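Local coordinates for ribosomal protein L11 methyltransferase (Lactobacillus delbrueckii subsp. bulgaricus ATCC BAA-365, PDB 3GRZ) that probably methylates ribosomal protein L11 with S-adenosyl-L-methionine as methyl donor, the chain being its C-terminal, cofactor-binding part, at residues B[128-134]-B[155-159]; B[176-180]-B[191-197]; B[16-20]-B[32-36]; B[9-15]-B[27-33]. The contacts are given in a common frame with arbitrary orientation. Where two conformers were deposited one is given. Residues are numbered along the deposited sequence.

Interaction 1: B[128-134]-B[155-159]; sequences LIVANIL and VIFSG
This is a buried parallel pairing of two central strands, 126-132 and 153-161, in the seven-stranded sheet of a Rossmann-like, class I methyltransferase fold. The axes of 128-132 and 155-159 approach to 4.7 Å at 4°, with I129, V130, A131 and N132 opposite V155, I156, F157 and S158. I156 N donates to I129 O (2.8 Å), A131 N to I156 O (2.9 Å), S158 N to A131 O (2.9 Å) and, weakly, I133 N to S158 O (3.3 Å). L128 CD1 (chi1 t, chi2 p) meets I156 CD1 at 3.7 Å; A131 CB lies 4.1 Å from F157 CD1. At G159, phi 87° and psi 14° suit glycine, and a CB would clash with N132 OD1 and I133 O. N132, a predicted S-adenosyl-L-methionine ligand, stands at the C-terminal end of its strand, where such folds bind cofactor; its ND2, like S158 OG, bonds T46. Helix 135-145 connects the strands and covers A131 and F157, while helix 44-57 packs on L128, I156 and S158.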
loop_
_atom_site.group_PDB
_atom_site.type_symbol
_atom_site.label_atom_id
_atom_site.label_comp_id
_atom_site.label_asym_id
_atom_site.label_seq_id
_atom_site.Cartn_x
_atom_site.Cartn_y
_atom_site.Cartn_z
ATOM N N LEU B 128 -16.468 -5.050 0.844
ATOM C CA LEU B 128 -15.086 -5.503 0.890
ATOM C C LEU B 128 -14.977 -6.855 1.601
ATOM O O LEU B 128 -15.368 -6.998 2.758
ATOM C CB LEU B 128 -14.199 -4.439 1.545
ATOM C CG LEU B 128 -12.692 -4.711 1.584
ATOM C CD1 LEU B 128 -12.109 -4.532 0.197
ATOM C CD2 LEU B 128 -12.015 -3.767 2.569
ATOM N N ILE B 129 -14.482 -7.858 0.888
ATOM C CA ILE B 129 -14.238 -9.155 1.491
ATOM C C ILE B 129 -12.722 -9.361 1.534
ATOM O O ILE B 129 -12.050 -9.218 0.519
ATOM C CB ILE B 129 -14.970 -10.302 0.732
ATOM C CG1 ILE B 129 -16.492 -10.084 0.802
ATOM C CG2 ILE B 129 -14.568 -11.668 1.310
ATOM C CD1 ILE B 129 -17.334 -11.109 0.050
ATOM N N VAL B 130 -12.188 -9.643 2.724
ATOM C CA VAL B 130 -10.745 -9.774 2.920
ATOM C C VAL B 130 -10.470 -11.180 3.429
ATOM O O VAL B 130 -11.207 -11.684 4.288
ATOM C CB VAL B 130 -10.187 -8.728 3.948
ATOM C CG1 VAL B 130 -8.687 -8.835 4.062
ATOM C CG2 VAL B 130 -10.568 -7.306 3.557
ATOM N N ALA B 131 -9.429 -11.824 2.899
ATOM C CA ALA B 131 -9.080 -13.189 3.308
ATOM C C ALA B 131 -7.587 -13.439 3.173
ATOM O O ALA B 131 -7.069 -13.482 2.062
ATOM C CB ALA B 131 -9.865 -14.212 2.483
ATOM N N ASN B 132 -6.902 -13.567 4.312
ATOM C CA ASN B 132 -5.509 -13.985 4.345
ATOM C C ASN B 132 -5.468 -15.427 4.803
ATOM O O ASN B 132 -5.272 -15.721 5.982
ATOM C CB ASN B 132 -4.666 -13.090 5.274
ATOM C CG ASN B 132 -3.192 -13.457 5.270
ATOM O OD1 ASN B 132 -2.724 -14.211 4.423
ATOM N ND2 ASN B 132 -2.457 -12.927 6.227
ATOM N N ILE B 133 -5.684 -16.326 3.854
ATOM C CA ILE B 133 -5.729 -17.752 4.131
ATOM C C ILE B 133 -5.055 -18.475 2.957
ATOM O O ILE B 133 -4.842 -17.890 1.884
ATOM C CB ILE B 133 -7.194 -18.264 4.370
ATOM C CG1 ILE B 133 -8.105 -17.894 3.202
ATOM C CG2 ILE B 133 -7.787 -17.708 5.689
ATOM C CD1 ILE B 133 -9.612 -18.119 3.447
ATOM N N LEU B 134 -4.706 -19.734 3.171
ATOM C CA LEU B 134 -3.970 -20.512 2.181
ATOM C C LEU B 134 -4.805 -20.772 0.936
ATOM O O LEU B 134 -6.036 -20.806 1.002
ATOM C CB LEU B 134 -3.438 -21.802 2.799
ATOM C CG LEU B 134 -2.533 -21.596 4.026
ATOM C CD1 LEU B 134 -2.153 -22.923 4.635
ATOM C CD2 LEU B 134 -1.287 -20.753 3.724
ATOM N N VAL B 155 -12.428 -7.251 -3.312
ATOM C CA VAL B 155 -11.953 -8.430 -2.597
ATOM C C VAL B 155 -10.437 -8.281 -2.443
ATOM O O VAL B 155 -9.747 -7.866 -3.380
ATOM C CB VAL B 155 -12.356 -9.772 -3.310
ATOM C CG1 VAL B 155 -11.774 -10.974 -2.618
ATOM C CG2 VAL B 155 -13.884 -9.971 -3.318
ATOM N N ILE B 156 -9.932 -8.571 -1.251
ATOM C CA ILE B 156 -8.491 -8.638 -1.021
ATOM C C ILE B 156 -8.099 -10.028 -0.532
ATOM O O ILE B 156 -8.589 -10.480 0.508
ATOM C CB ILE B 156 -8.034 -7.600 0.014
ATOM C CG1 ILE B 156 -8.446 -6.199 -0.443
ATOM C CG2 ILE B 156 -6.514 -7.703 0.252
ATOM C CD1 ILE B 156 -8.548 -5.241 0.683
ATOM N N PHE B 157 -7.240 -10.702 -1.298
ATOM C CA PHE B 157 -6.675 -11.990 -0.912
ATOM C C PHE B 157 -5.224 -11.824 -0.561
ATOM O O PHE B 157 -4.502 -11.072 -1.212
ATOM C CB PHE B 157 -6.723 -13.016 -2.051
ATOM C CG PHE B 157 -8.092 -13.603 -2.315
ATOM C CD1 PHE B 157 -9.162 -13.378 -1.440
ATOM C CD2 PHE B 157 -8.288 -14.425 -3.426
ATOM C CE1 PHE B 157 -10.414 -13.941 -1.682
ATOM C CE2 PHE B 157 -9.546 -14.998 -3.684
ATOM C CZ PHE B 157 -10.608 -14.746 -2.823
ATOM N N SER B 158 -4.788 -12.556 0.452
ATOM C CA SER B 158 -3.373 -12.699 0.734
ATOM C C SER B 158 -3.150 -14.134 1.204
ATOM O O SER B 158 -4.123 -14.898 1.349
ATOM C CB SER B 158 -2.926 -11.695 1.785
ATOM O OG SER B 158 -1.514 -11.650 1.818
ATOM N N GLY B 159 -1.890 -14.507 1.406
ATOM C CA GLY B 159 -1.535 -15.859 1.834
ATOM C C GLY B 159 -1.356 -16.825 0.671
ATOM O O GLY B 159 -1.307 -18.035 0.876
#

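Interaction 2: B[176-180]-B[191-197]; sequences SFQID and LAISRKH
The C-terminal beta hairpin, strands 177-185 and 188-195, closes one edge of the seven-stranded sheet; strand 188-195, antiparallel and inserted between 153-161 and 177-185 (order 3-2-1-4-5-7-6), is the hallmark of class I methyltransferases. Here the hairpin's open end is joined, the axes of 177-179 and 191-195 approaching to 4.6 Å at 145°. F177 with R195 and I179 with I193 are non-hydrogen-bonded pairs (CA-CA 4.5 and 4.6 Å); between them Q178 and S194 form a hydrogen-bonded pair, Q178 N to S194 O 2.8 Å and S194 N to Q178 O 3.1 Å. D180 N to A192 O (2.8 Å) and K196 N to S176 O (3.0 Å) extend the pairing. S176, with phi 61°, is the C-prime residue of the Schellman motif ending helix 165-174. F177 (chi1 m) brings CB to 3.8 Å from I193 CG2, and I179 CG2 lies 3.9 Å from L191 CD2; L172 of that helix touches both F177 and L191. On the face of Q178 and S194, Q178 OE1 (chi1 p, chi2 t) accepts from N of the poorly ordered H197 at 2.8 Å, and Q178 NE2 gives to D180 OD1 at 3.1 Å. D180 OD2 accepts from S194 OG at 2.7 Å.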
loop_
_atom_site.group_PDB
_atom_site.type_symbol
_atom_site.label_atom_id
_atom_site.label_comp_id
_atom_site.label_asym_id
_atom_site.label_seq_id
_atom_site.Cartn_x
_atom_site.Cartn_y
_atom_site.Cartn_z
ATOM N N SER B 176 -15.723 -14.791 -13.051
ATOM C CA SER B 176 -15.852 -13.413 -13.554
ATOM C C SER B 176 -15.293 -12.353 -12.598
ATOM O O SER B 176 -15.950 -11.348 -12.301
ATOM C CB SER B 176 -17.302 -13.100 -13.970
ATOM O OG SER B 176 -17.781 -14.067 -14.887
ATOM N N PHE B 177 -14.069 -12.587 -12.129
ATOM C CA PHE B 177 -13.355 -11.621 -11.302
ATOM C C PHE B 177 -12.056 -11.228 -11.993
ATOM O O PHE B 177 -11.394 -12.067 -12.605
ATOM C CB PHE B 177 -13.070 -12.198 -9.908
ATOM C CG PHE B 177 -14.283 -12.266 -9.029
ATOM C CD1 PHE B 177 -14.759 -11.128 -8.397
ATOM C CD2 PHE B 177 -14.963 -13.467 -8.843
ATOM C CE1 PHE B 177 -15.889 -11.175 -7.586
ATOM C CE2 PHE B 177 -16.098 -13.523 -8.041
ATOM C CZ PHE B 177 -16.561 -12.375 -7.412
ATOM N N GLN B 178 -11.702 -9.954 -11.897
ATOM C CA GLN B 178 -10.427 -9.481 -12.402
ATOM C C GLN B 178 -9.494 -9.084 -11.248
ATOM O O GLN B 178 -9.954 -8.810 -10.134
ATOM C CB GLN B 178 -10.642 -8.297 -13.345
ATOM C CG GLN B 178 -11.219 -7.060 -12.684
ATOM C CD GLN B 178 -11.581 -5.977 -13.674
ATOM O OE1 GLN B 178 -12.066 -6.257 -14.772
ATOM N NE2 GLN B 178 -11.366 -4.728 -13.285
ATOM N N ILE B 179 -8.194 -9.050 -11.542
ATOM C CA ILE B 179 -7.160 -8.629 -10.604
ATOM C C ILE B 179 -6.750 -7.207 -10.974
ATOM O O ILE B 179 -6.211 -6.963 -12.058
ATOM C CB ILE B 179 -5.934 -9.580 -10.646
ATOM C CG1 ILE B 179 -6.346 -11.004 -10.258
ATOM C CG2 ILE B 179 -4.802 -9.062 -9.754
ATOM C CD1 ILE B 179 -5.248 -12.066 -10.476
ATOM N N ASP B 180 -7.036 -6.274 -10.073
ATOM C CA ASP B 180 -6.701 -4.880 -10.244
ATOM C C ASP B 180 -5.266 -4.595 -9.808
ATOM O O ASP B 180 -4.633 -3.651 -10.290
ATOM C CB ASP B 180 -7.658 -4.015 -9.423
ATOM C CG ASP B 180 -9.114 -4.270 -9.755
ATOM O OD1 ASP B 180 -9.436 -4.612 -10.913
ATOM O OD2 ASP B 180 -9.948 -4.109 -8.849
ATOM N N LEU B 191 -3.561 -10.027 -3.642
ATOM C CA LEU B 191 -4.351 -9.548 -4.783
ATOM C C LEU B 191 -5.476 -8.614 -4.381
ATOM O O LEU B 191 -6.206 -8.897 -3.427
ATOM C CB LEU B 191 -4.982 -10.725 -5.541
ATOM C CG LEU B 191 -4.110 -11.889 -6.006
ATOM C CD1 LEU B 191 -5.024 -13.015 -6.502
ATOM C CD2 LEU B 191 -3.151 -11.441 -7.106
ATOM N N ALA B 192 -5.617 -7.516 -5.125
ATOM C CA ALA B 192 -6.814 -6.681 -5.077
ATOM C C ALA B 192 -7.686 -7.074 -6.269
ATOM O O ALA B 192 -7.213 -7.096 -7.411
ATOM C CB ALA B 192 -6.459 -5.205 -5.128
ATOM N N ILE B 193 -8.947 -7.380 -5.982
ATOM C CA ILE B 193 -9.856 -8.056 -6.897
ATOM C C ILE B 193 -11.182 -7.290 -6.990
ATOM O O ILE B 193 -11.678 -6.766 -5.995
ATOM C CB ILE B 193 -10.106 -9.525 -6.424
ATOM C CG1 ILE B 193 -8.828 -10.365 -6.541
ATOM C CG2 ILE B 193 -11.245 -10.212 -7.200
ATOM C CD1 ILE B 193 -8.781 -11.535 -5.550
ATOM N N SER B 194 -11.747 -7.210 -8.192
ATOM C CA SER B 194 -13.120 -6.723 -8.374
ATOM C C SER B 194 -13.826 -7.551 -9.448
ATOM O O SER B 194 -13.206 -8.431 -10.047
ATOM C CB SER B 194 -13.131 -5.228 -8.724
ATOM O OG SER B 194 -12.342 -4.956 -9.873
ATOM N N ARG B 195 -15.121 -7.306 -9.663
ATOM C CA ARG B 195 -15.865 -7.978 -10.738
ATOM C C ARG B 195 -15.326 -7.562 -12.102
ATOM O O ARG B 195 -14.959 -6.396 -12.295
ATOM C CB ARG B 195 -17.360 -7.648 -10.670
ATOM C CG ARG B 195 -18.064 -8.103 -9.405
ATOM C CD ARG B 195 -19.569 -8.079 -9.608
ATOM N NE ARG B 195 -20.302 -8.040 -8.346
ATOM C CZ ARG B 195 -20.821 -9.110 -7.750
ATOM N NH1 ARG B 195 -20.682 -10.314 -8.297
ATOM N NH2 ARG B 195 -21.482 -8.979 -6.607
ATOM N N LYS B 196 -15.283 -8.512 -13.038
ATOM C CA LYS B 196 -14.812 -8.227 -14.392
ATOM C C LYS B 196 -15.575 -7.065 -15.010
ATOM O O LYS B 196 -16.807 -7.066 -15.059
ATOM C CB LYS B 196 -14.867 -9.463 -15.294
ATOM C CG LYS B 196 -13.515 -10.115 -15.497
ATOM C CD LYS B 196 -13.334 -10.547 -16.940
ATOM C CE LYS B 196 -11.870 -10.784 -17.270
ATOM N NZ LYS B 196 -11.642 -10.788 -18.742
ATOM N N HIS B 197 -14.817 -6.058 -15.437
ATOM C CA HIS B 197 -15.345 -4.816 -15.993
ATOM C C HIS B 197 -14.498 -4.403 -17.189
ATOM O O HIS B 197 -13.268 -4.459 -17.132
ATOM C CB HIS B 197 -15.328 -3.702 -14.936
ATOM C CG HIS B 197 -16.616 -3.555 -14.180
ATOM N ND1 HIS B 197 -17.423 -2.443 -14.296
ATOM C CD2 HIS B 197 -17.231 -4.374 -13.294
ATOM C CE1 HIS B 197 -18.480 -2.584 -13.516
ATOM N NE2 HIS B 197 -18.389 -3.748 -12.896
#

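Interaction 3: B[16-20]-B[32-36]; sequences PEWED and RLDPG
A type I beta turn, P16 to E19, bends the chain off strand 12-16 and packs against the end of strand 29-33, the parallel neighbour of 12-16 in the small three-stranded N-terminal sheet. The turn is closed by E19 N to P16 O, 3.1 Å, with E17 and W18 at phi/psi -57/-29° and -74/-25°. Along 32-36, R32 comes first. Its extended side chain (chi1 m, chi2 t, chi3 t) runs along the turn and lays the guanidinium edge on the E19 carbonyl: NH2 to E19 O is 2.6 Å, and NH1 to E19 O a weak bond of 2.9 Å. L33 forms the last parallel bridge, with P16, CA-CA 5.2 Å. Its carbonyl receives a weak hydrogen bond from E17 N (N to L33 O 2.9 Å) and a CA-H...O contact from P16 CA (3.5 Å to L33 O), while its CA-to-CB bond points away from the turn and the side chain touches N102 of helix 93-105. At D34 the strand has ended; E17 CG rests 3.9 Å from D34 CB, and N102 also bonds the D34 backbone. The CA-to-CB bond of P35 points toward the turn, and P35 CG lies 4.2 Å from P16 CB. W18 (chi1 p) swings its indole back so that CZ3 comes within 3.5 Å of P35 CG. Beyond it, D34 OD1 accepts from G36 N at 3.0 Å, an Asx turn.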
loop_
_atom_site.group_PDB
_atom_site.type_symbol
_atom_site.label_atom_id
_atom_site.label_comp_id
_atom_site.label_asym_id
_atom_site.label_seq_id
_atom_site.Cartn_x
_atom_site.Cartn_y
_atom_site.Cartn_z
ATOM N N PRO B 16 3.193 -6.037 20.644
ATOM C CA PRO B 16 2.718 -7.026 21.623
ATOM C C PRO B 16 2.034 -6.300 22.777
ATOM O O PRO B 16 2.439 -5.188 23.106
ATOM C CB PRO B 16 4.008 -7.698 22.103
ATOM C CG PRO B 16 5.035 -7.365 21.051
ATOM C CD PRO B 16 4.663 -6.007 20.574
ATOM N N GLU B 17 1.008 -6.904 23.371
ATOM C CA GLU B 17 0.154 -6.198 24.351
ATOM C C GLU B 17 0.860 -5.589 25.577
ATOM O O GLU B 17 0.391 -4.587 26.129
ATOM C CB GLU B 17 -1.025 -7.079 24.793
ATOM C CG GLU B 17 -0.658 -8.399 25.485
ATOM C CD GLU B 17 -0.515 -8.268 27.001
ATOM O OE1 GLU B 17 -1.265 -7.468 27.603
ATOM O OE2 GLU B 17 0.346 -8.967 27.586
ATOM N N TRP B 18 1.977 -6.196 25.987
ATOM C CA TRP B 18 2.753 -5.738 27.145
ATOM C C TRP B 18 3.564 -4.459 26.896
ATOM O O TRP B 18 3.885 -3.746 27.846
ATOM C CB TRP B 18 3.679 -6.853 27.657
ATOM C CG TRP B 18 4.827 -7.187 26.737
ATOM C CD1 TRP B 18 5.978 -6.462 26.547
ATOM C CD2 TRP B 18 4.941 -8.339 25.899
ATOM N NE1 TRP B 18 6.786 -7.085 25.627
ATOM C CE2 TRP B 18 6.177 -8.241 25.216
ATOM C CE3 TRP B 18 4.117 -9.443 25.652
ATOM C CZ2 TRP B 18 6.609 -9.208 24.306
ATOM C CZ3 TRP B 18 4.550 -10.407 24.748
ATOM C CH2 TRP B 18 5.784 -10.282 24.085
ATOM N N GLU B 19 3.905 -4.195 25.631
ATOM C CA GLU B 19 4.789 -3.082 25.248
ATOM C C GLU B 19 4.221 -1.710 25.599
ATOM O O GLU B 19 3.010 -1.515 25.608
ATOM C CB GLU B 19 5.097 -3.137 23.750
ATOM C CG GLU B 19 6.292 -3.997 23.372
ATOM C CD GLU B 19 7.551 -3.190 23.074
ATOM O OE1 GLU B 19 7.596 -1.977 23.383
ATOM O OE2 GLU B 19 8.504 -3.781 22.522
ATOM N N ASP B 20 5.106 -0.769 25.914
ATOM C CA ASP B 20 4.704 0.615 26.141
ATOM C C ASP B 20 5.306 1.457 25.023
ATOM O O ASP B 20 6.300 2.159 25.220
ATOM C CB ASP B 20 5.170 1.099 27.521
ATOM C CG ASP B 20 4.536 2.427 27.930
ATOM O OD1 ASP B 20 3.521 2.838 27.320
ATOM O OD2 ASP B 20 5.057 3.061 28.874
ATOM N N ARG B 32 -2.458 -3.464 19.177
ATOM C CA ARG B 32 -1.981 -4.379 20.205
ATOM C C ARG B 32 -2.562 -5.779 20.018
ATOM O O ARG B 32 -3.767 -5.953 19.813
ATOM C CB ARG B 32 -2.273 -3.819 21.598
ATOM C CG ARG B 32 -1.580 -2.486 21.825
ATOM C CD ARG B 32 -1.695 -1.972 23.251
ATOM N NE ARG B 32 -0.772 -0.858 23.452
ATOM C CZ ARG B 32 0.484 -0.992 23.871
ATOM N NH1 ARG B 32 1.256 0.080 24.011
ATOM N NH2 ARG B 32 0.970 -2.193 24.162
ATOM N N LEU B 33 -1.681 -6.777 20.057
ATOM C CA LEU B 33 -2.075 -8.176 19.948
ATOM C C LEU B 33 -1.447 -8.972 21.092
ATOM O O LEU B 33 -0.327 -8.686 21.510
ATOM C CB LEU B 33 -1.623 -8.777 18.613
ATOM C CG LEU B 33 -2.170 -8.300 17.258
ATOM C CD1 LEU B 33 -1.607 -9.169 16.151
ATOM C CD2 LEU B 33 -3.695 -8.314 17.202
ATOM N N ASP B 34 -2.174 -9.972 21.581
ATOM C CA ASP B 34 -1.703 -10.826 22.672
ATOM C C ASP B 34 -1.111 -12.108 22.074
ATOM O O ASP B 34 -1.841 -12.922 21.508
ATOM C CB ASP B 34 -2.856 -11.115 23.653
ATOM C CG ASP B 34 -2.426 -11.942 24.887
ATOM O OD1 ASP B 34 -1.300 -12.497 24.935
ATOM O OD2 ASP B 34 -3.243 -12.035 25.824
ATOM N N PRO B 35 0.221 -12.289 22.205
ATOM C CA PRO B 35 0.952 -13.425 21.638
ATOM C C PRO B 35 0.609 -14.749 22.305
ATOM O O PRO B 35 0.805 -15.803 21.704
ATOM C CB PRO B 35 2.418 -13.077 21.925
ATOM C CG PRO B 35 2.423 -11.628 22.205
ATOM C CD PRO B 35 1.141 -11.391 22.922
ATOM N N GLY B 36 0.102 -14.686 23.533
ATOM C CA GLY B 36 -0.368 -15.868 24.255
ATOM C C GLY B 36 -1.623 -16.489 23.662
ATOM O O GLY B 36 -1.897 -17.669 23.884
#

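Interaction 4: B[9-15]-B[27-33]; sequences SRHLAIV and DQEIIRL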
loop_
_atom_site.group_PDB
_atom_site.type_symbol
_atom_site.label_atom_id
_atom_site.label_comp_id
_atom_site.label_asym_id
_atom_site.label_seq_id
_atom_site.Cartn_x
_atom_site.Cartn_y
_atom_site.Cartn_z
ATOM N N SER B 9 3.219 -0.072 7.869
ATOM C CA SER B 9 3.167 1.088 6.987
ATOM C C SER B 9 3.310 2.364 7.799
ATOM O O SER B 9 3.485 2.313 9.022
ATOM C CB SER B 9 1.852 1.093 6.196
ATOM O OG SER B 9 0.738 1.423 7.007
ATOM N N ARG B 10 3.226 3.498 7.108
ATOM C CA ARG B 10 3.133 4.818 7.709
ATOM C C ARG B 10 1.994 4.936 8.734
ATOM O O ARG B 10 2.105 5.670 9.727
ATOM C CB ARG B 10 2.974 5.868 6.586
ATOM C CG ARG B 10 2.562 7.289 7.008
ATOM C CD ARG B 10 3.594 7.961 7.902
ATOM N NE ARG B 10 3.206 9.292 8.381
ATOM C CZ ARG B 10 2.330 9.525 9.360
ATOM N NH1 ARG B 10 1.728 8.523 9.993
ATOM N NH2 ARG B 10 2.055 10.771 9.715
ATOM N N HIS B 11 0.907 4.218 8.491
ATOM C CA HIS B 11 -0.272 4.369 9.324
ATOM C C HIS B 11 -0.609 3.149 10.179
ATOM O O HIS B 11 -1.626 3.154 10.857
ATOM C CB HIS B 11 -1.470 4.772 8.463
ATOM C CG HIS B 11 -1.330 6.128 7.846
ATOM N ND1 HIS B 11 -1.017 6.309 6.516
ATOM C CD2 HIS B 11 -1.437 7.367 8.383
ATOM C CE1 HIS B 11 -0.952 7.603 6.256
ATOM N NE2 HIS B 11 -1.202 8.266 7.371
ATOM N N LEU B 12 0.234 2.117 10.150
ATOM C CA LEU B 12 -0.015 0.923 10.950
ATOM C C LEU B 12 1.249 0.249 11.473
ATOM O O LEU B 12 2.158 -0.070 10.702
ATOM C CB LEU B 12 -0.789 -0.099 10.131
ATOM C CG LEU B 12 -2.045 -0.605 10.812
ATOM C CD1 LEU B 12 -3.269 0.078 10.184
ATOM C CD2 LEU B 12 -2.100 -2.111 10.665
ATOM N N ALA B 13 1.286 0.030 12.789
ATOM C CA ALA B 13 2.275 -0.826 13.412
ATOM C C ALA B 13 1.591 -1.829 14.348
ATOM O O ALA B 13 0.492 -1.578 14.871
ATOM C CB ALA B 13 3.351 0.015 14.159
ATOM N N ILE B 14 2.216 -2.986 14.520
ATOM C CA ILE B 14 1.688 -4.006 15.418
ATOM C C ILE B 14 2.647 -4.130 16.591
ATOM O O ILE B 14 3.865 -4.159 16.411
ATOM C CB ILE B 14 1.530 -5.385 14.742
ATOM C CG1 ILE B 14 0.634 -5.308 13.510
ATOM C CG2 ILE B 14 0.961 -6.421 15.720
ATOM C CD1 ILE B 14 0.658 -6.602 12.706
ATOM N N VAL B 15 2.076 -4.211 17.787
ATOM C CA VAL B 15 2.832 -4.192 19.026
ATOM C C VAL B 15 2.298 -5.300 19.947
ATOM O O VAL B 15 1.097 -5.525 19.986
ATOM C CB VAL B 15 2.746 -2.762 19.619
ATOM C CG1 VAL B 15 2.448 -2.727 21.092
ATOM C CG2 VAL B 15 3.999 -1.990 19.285
ATOM N N ASP B 27 -0.067 9.858 14.646
ATOM C CA ASP B 27 -1.231 9.282 13.966
ATOM C C ASP B 27 -0.976 7.915 13.308
ATOM O O ASP B 27 -1.845 7.400 12.591
ATOM C CB ASP B 27 -1.793 10.267 12.938
ATOM C CG ASP B 27 -0.797 10.603 11.840
ATOM O OD1 ASP B 27 0.413 10.743 12.139
ATOM O OD2 ASP B 27 -1.235 10.728 10.671
ATOM N N GLN B 28 0.201 7.331 13.537
ATOM C CA GLN B 28 0.423 5.934 13.153
ATOM C C GLN B 28 -0.352 5.052 14.126
ATOM O O GLN B 28 -0.085 5.060 15.330
ATOM C CB GLN B 28 1.906 5.557 13.165
ATOM C CG GLN B 28 2.160 4.121 12.692
ATOM C CD GLN B 28 3.595 3.703 12.821
ATOM O OE1 GLN B 28 4.255 4.030 13.803
ATOM N NE2 GLN B 28 4.092 2.958 11.838
ATOM N N GLU B 29 -1.327 4.322 13.597
ATOM C CA GLU B 29 -2.177 3.451 14.403
ATOM C C GLU B 29 -1.380 2.278 14.993
ATOM O O GLU B 29 -0.627 1.591 14.288
ATOM C CB GLU B 29 -3.341 2.937 13.555
ATOM C CG GLU B 29 -4.480 2.357 14.346
ATOM C CD GLU B 29 -5.364 3.416 15.004
ATOM O OE1 GLU B 29 -5.602 3.297 16.225
ATOM O OE2 GLU B 29 -5.818 4.354 14.304
ATOM N N ILE B 30 -1.535 2.066 16.297
ATOM C CA ILE B 30 -0.853 0.961 16.967
ATOM C C ILE B 30 -1.870 -0.125 17.275
ATOM O O ILE B 30 -2.871 0.118 17.964
ATOM C CB ILE B 30 -0.133 1.424 18.259
ATOM C CG1 ILE B 30 0.871 2.560 17.965
ATOM C CG2 ILE B 30 0.549 0.256 18.964
ATOM C CD1 ILE B 30 1.876 2.301 16.821
ATOM N N ILE B 31 -1.644 -1.313 16.726
ATOM C CA ILE B 31 -2.538 -2.424 17.001
ATOM C C ILE B 31 -1.866 -3.378 17.986
ATOM O O ILE B 31 -0.829 -3.977 17.683
ATOM C CB ILE B 31 -2.995 -3.141 15.715
ATOM C CG1 ILE B 31 -3.821 -2.179 14.855
ATOM C CG2 ILE B 31 -3.801 -4.400 16.054
ATOM C CD1 ILE B 31 -4.299 -2.786 13.553
ATOM N N ARG B 32 -2.458 -3.464 19.177
ATOM C CA ARG B 32 -1.981 -4.379 20.205
ATOM C C ARG B 32 -2.562 -5.779 20.018
ATOM O O ARG B 32 -3.767 -5.953 19.813
ATOM C CB ARG B 32 -2.273 -3.819 21.598
ATOM C CG ARG B 32 -1.580 -2.486 21.825
ATOM C CD ARG B 32 -1.695 -1.972 23.251
ATOM N NE ARG B 32 -0.772 -0.858 23.452
ATOM C CZ ARG B 32 0.484 -0.992 23.871
ATOM N NH1 ARG B 32 1.256 0.080 24.011
ATOM N NH2 ARG B 32 0.970 -2.193 24.162
ATOM N N LEU B 33 -1.681 -6.777 20.057
ATOM C CA LEU B 33 -2.075 -8.176 19.948
ATOM C C LEU B 33 -1.447 -8.972 21.092
ATOM O O LEU B 33 -0.327 -8.686 21.510
ATOM C CB LEU B 33 -1.623 -8.777 18.613
ATOM C CG LEU B 33 -2.170 -8.300 17.258
ATOM C CD1 LEU B 33 -1.607 -9.169 16.151
ATOM C CD2 LEU B 33 -3.695 -8.314 17.202
#
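Apolar contacts form on both faces of this parallel pair, in the small mixed three-stranded N-terminal sheet. On one face, L12 CD2 packs on I31 CD1 (3.7 Å) and I14 CG2 on L33 CD1 (3.8 Å); on the other, A13 CB meets I30 CD1 and V15 CB meets I30 CG2, each at 3.8 Å. V15 CG1 also lies over one face of the R32 guanidinium, 3.4 Å from R32 NH2, which itself bonds E19 O. Between these two layers the axes of 12-15 and 29-33 approach to 4.6 Å at 27°, pairing L12 with E29, A13 with I30, I14 with I31 and V15 with R32. Hydrogen bonds run from E29 N to H11 O (3.0 Å), A13 N to E29 O (2.9 Å), I31 N to A13 O (2.8 Å), V15 N to I31 O (2.9 Å) and L33 N to V15 O (3.0 Å). At the N-terminal edge, Q28 NE2 reaches S9 O at 3.0 Å, and R10 NH2 forms a salt bridge with D27 OD1 at 2.9 Å. That corner lies at the dimer interface: R10 NE bonds L81 O of the second subunit, H11 ND1 bonds E55 of that subunit, and its ring stacks on H11 there. Within the chain, I73 of helix 73-80 packs on I14 and I31, M51 of helix 44-57 touches L12, and strand 6-9 pairs antiparallel with the other edge of strand 12-16.

Overall arrangement
From the N terminus, strand 12-16 leads into a helix-free loop that returns as strand 29-33. Interaction 4 zips these strands together, and interaction 3 continues the same pairing at their C-terminal end; both loops end on strand 29-33, where they share R32 and L33. Much later, interaction 1 closes the beta-alpha-beta unit around helix 135-145, and interaction 2 follows in series, closing the C-terminal hairpin. These last two join within the large sheet, where strands 153-161 and 188-195 are neighbours. Interactions 2 and 3 lie about 36 Å apart between centres, on opposite sides of the chain's centre, the small N-terminal sheet opposite the hairpin edge.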